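StAR-related lipid transfer protein 5 (Homo sapiens, PDB 2R55) probably binds cholesterol or other sterols and may transport them or other lipids within the cell. Local coordinates at residues 114-119 against 155-160. Residues are numbered along the deposited sequence; the frame is centred on the assembly and turned at random.
Sequences LCVSRT and VEHPLC
Val116 and Arg118, two residues apart on strand 114-119, face the irregular loop 155-160, the nearest CA atoms being those of Arg118 and Cys160, 7.7 Å apart; no hydrogen bond joins the two segments, and side chains alone bridge them. CG1 of Val116 does the touching at one end. Placed anti to the backbone N (chi1 -177°), Val116 CG1 reaches Val155 CG1 at 3.9 Å, the two valines crossing at about a right angle, and also meets His157 CD2 at 3.8 Å, obliquely to the ring. The loop connects strands 148-154 and 167-180 of the curved beta sheet of the START fold and lies against strand 114-120 and its two neighbours: His157 and Cys160 touch Ile107 of strand 103-109, and Cys160 also Val135 of strand 132-142. A type I turn from His157 to Cys160 reverses the loop. Within it His157 ND1 accepts the N-H of Leu159 N at 2.9 Å, in the ring plane, while NE2 is hydrogen-bonded to Gln108 OE1 on strand 103-109, so both ring nitrogens fix its rotation. Replacing the imidazole with an alanine here is likely to leave Leu159 N and Gln108 OE1 without this partner and a gap beside Val116 CG1. Farther along, Cys160 SG lies against the aliphatic part of Arg118, nearest CD, while the guanidinium beyond forms salt bridges with Glu105 and Asp133.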
loop_
_atom_site.group_PDB
_atom_site.type_symbol
_atom_site.label_atom_id
_atom_site.label_comp_id
_atom_site.label_asym_id
_atom_site.label_seq_id
_atom_site.Cartn_x
_atom_site.Cartn_y
_atom_site.Cartn_z
ATOM N N LEU A 114 -12.077 7.821 -7.146
ATOM C CA LEU A 114 -12.115 7.795 -5.694
ATOM C C LEU A 114 -13.120 6.744 -5.206
ATOM O O LEU A 114 -14.279 6.730 -5.646
ATOM C CB LEU A 114 -12.468 9.197 -5.179
ATOM C CG LEU A 114 -12.706 9.439 -3.693
ATOM C CD1 LEU A 114 -11.479 9.051 -2.909
ATOM C CD2 LEU A 114 -13.072 10.882 -3.430
ATOM N N CYS A 115 -12.678 5.865 -4.309
ATOM C CA CYS A 115 -13.493 4.721 -3.905
ATOM C C CYS A 115 -13.143 4.148 -2.515
ATOM O O CYS A 115 -12.072 4.412 -1.961
ATOM C CB CYS A 115 -13.397 3.614 -4.958
ATOM S SG CYS A 115 -11.849 2.693 -4.866
ATOM N N VAL A 116 -14.062 3.356 -1.974
ATOM C CA VAL A 116 -13.879 2.735 -0.666
ATOM C C VAL A 116 -13.717 1.218 -0.822
ATOM O O VAL A 116 -14.559 0.553 -1.433
ATOM C CB VAL A 116 -15.040 3.092 0.284
ATOM C CG1 VAL A 116 -14.815 2.499 1.667
ATOM C CG2 VAL A 116 -15.197 4.611 0.370
ATOM N N SER A 117 -12.622 0.683 -0.286
ATOM C CA SER A 117 -12.259 -0.705 -0.531
ATOM C C SER A 117 -12.044 -1.514 0.743
ATOM O O SER A 117 -11.654 -0.972 1.778
ATOM C CB SER A 117 -11.008 -0.781 -1.400
ATOM O OG SER A 117 -9.853 -0.430 -0.660
ATOM N N ARG A 118 -12.320 -2.813 0.651
ATOM C CA ARG A 118 -12.026 -3.762 1.712
ATOM C C ARG A 118 -10.918 -4.675 1.216
ATOM O O ARG A 118 -10.984 -5.184 0.105
ATOM C CB ARG A 118 -13.277 -4.570 2.083
ATOM C CG ARG A 118 -13.041 -5.710 3.082
ATOM C CD ARG A 118 -14.341 -6.330 3.518
ATOM N NE ARG A 118 -14.201 -7.770 3.691
ATOM C CZ ARG A 118 -13.991 -8.379 4.855
ATOM N NH1 ARG A 118 -13.910 -7.677 5.982
ATOM N NH2 ARG A 118 -13.872 -9.701 4.894
ATOM N N THR A 119 -9.899 -4.858 2.044
ATOM C CA THR A 119 -8.757 -5.691 1.711
ATOM C C THR A 119 -8.571 -6.760 2.796
ATOM O O THR A 119 -8.548 -6.443 3.988
ATOM C CB THR A 119 -7.489 -4.831 1.600
ATOM O OG1 THR A 119 -7.710 -3.782 0.645
ATOM C CG2 THR A 119 -6.286 -5.665 1.167
ATOM N N VAL A 155 -11.141 4.184 6.638
ATOM C CA VAL A 155 -12.414 4.871 6.835
ATOM C C VAL A 155 -13.478 3.888 7.331
ATOM O O VAL A 155 -13.542 2.739 6.881
ATOM C CB VAL A 155 -12.884 5.668 5.561
ATOM C CG1 VAL A 155 -13.132 4.748 4.365
ATOM C CG2 VAL A 155 -14.113 6.496 5.857
ATOM N N GLU A 156 -14.289 4.339 8.282
ATOM C CA GLU A 156 -15.436 3.567 8.729
ATOM C C GLU A 156 -16.553 3.657 7.699
ATOM O O GLU A 156 -16.930 4.742 7.269
ATOM C CB GLU A 156 -15.930 4.062 10.088
ATOM C CG GLU A 156 -15.035 3.686 11.265
ATOM C CD GLU A 156 -15.412 4.425 12.558
ATOM O OE1 GLU A 156 -16.623 4.552 12.871
ATOM O OE2 GLU A 156 -14.488 4.885 13.269
ATOM N N HIS A 157 -17.080 2.502 7.314
ATOM C CA HIS A 157 -18.177 2.424 6.363
ATOM C C HIS A 157 -19.249 1.457 6.859
ATOM O O HIS A 157 -18.996 0.259 6.982
ATOM C CB HIS A 157 -17.653 1.974 5.002
ATOM C CG HIS A 157 -18.626 2.164 3.882
ATOM N ND1 HIS A 157 -19.896 1.628 3.894
ATOM C CD2 HIS A 157 -18.501 2.808 2.699
ATOM C CE1 HIS A 157 -20.519 1.953 2.776
ATOM N NE2 HIS A 157 -19.694 2.665 2.031
ATOM N N PRO A 158 -20.459 1.979 7.131
ATOM C CA PRO A 158 -21.640 1.230 7.569
ATOM C C PRO A 158 -22.004 -0.023 6.760
ATOM O O PRO A 158 -22.813 -0.823 7.230
ATOM C CB PRO A 158 -22.763 2.263 7.449
ATOM C CG PRO A 158 -22.099 3.554 7.670
ATOM C CD PRO A 158 -20.739 3.424 7.045
ATOM N N LEU A 159 -21.433 -0.199 5.571
ATOM C CA LEU A 159 -21.719 -1.396 4.763
ATOM C C LEU A 159 -20.564 -2.393 4.811
ATOM O O LEU A 159 -20.530 -3.376 4.073
ATOM C CB LEU A 159 -22.067 -1.009 3.317
ATOM C CG LEU A 159 -22.610 -2.045 2.324
ATOM C CD1 LEU A 159 -23.952 -2.666 2.771
ATOM C CD2 LEU A 159 -22.714 -1.412 0.941
ATOM N N CYS A 160 -19.615 -2.124 5.695
ATOM C CA CYS A 160 -18.483 -3.007 5.884
ATOM C C CYS A 160 -17.960 -2.950 7.333
ATOM O O CYS A 160 -16.930 -2.339 7.610
ATOM C CB CYS A 160 -17.388 -2.683 4.872
ATOM S SG CYS A 160 -16.115 -3.945 4.842
#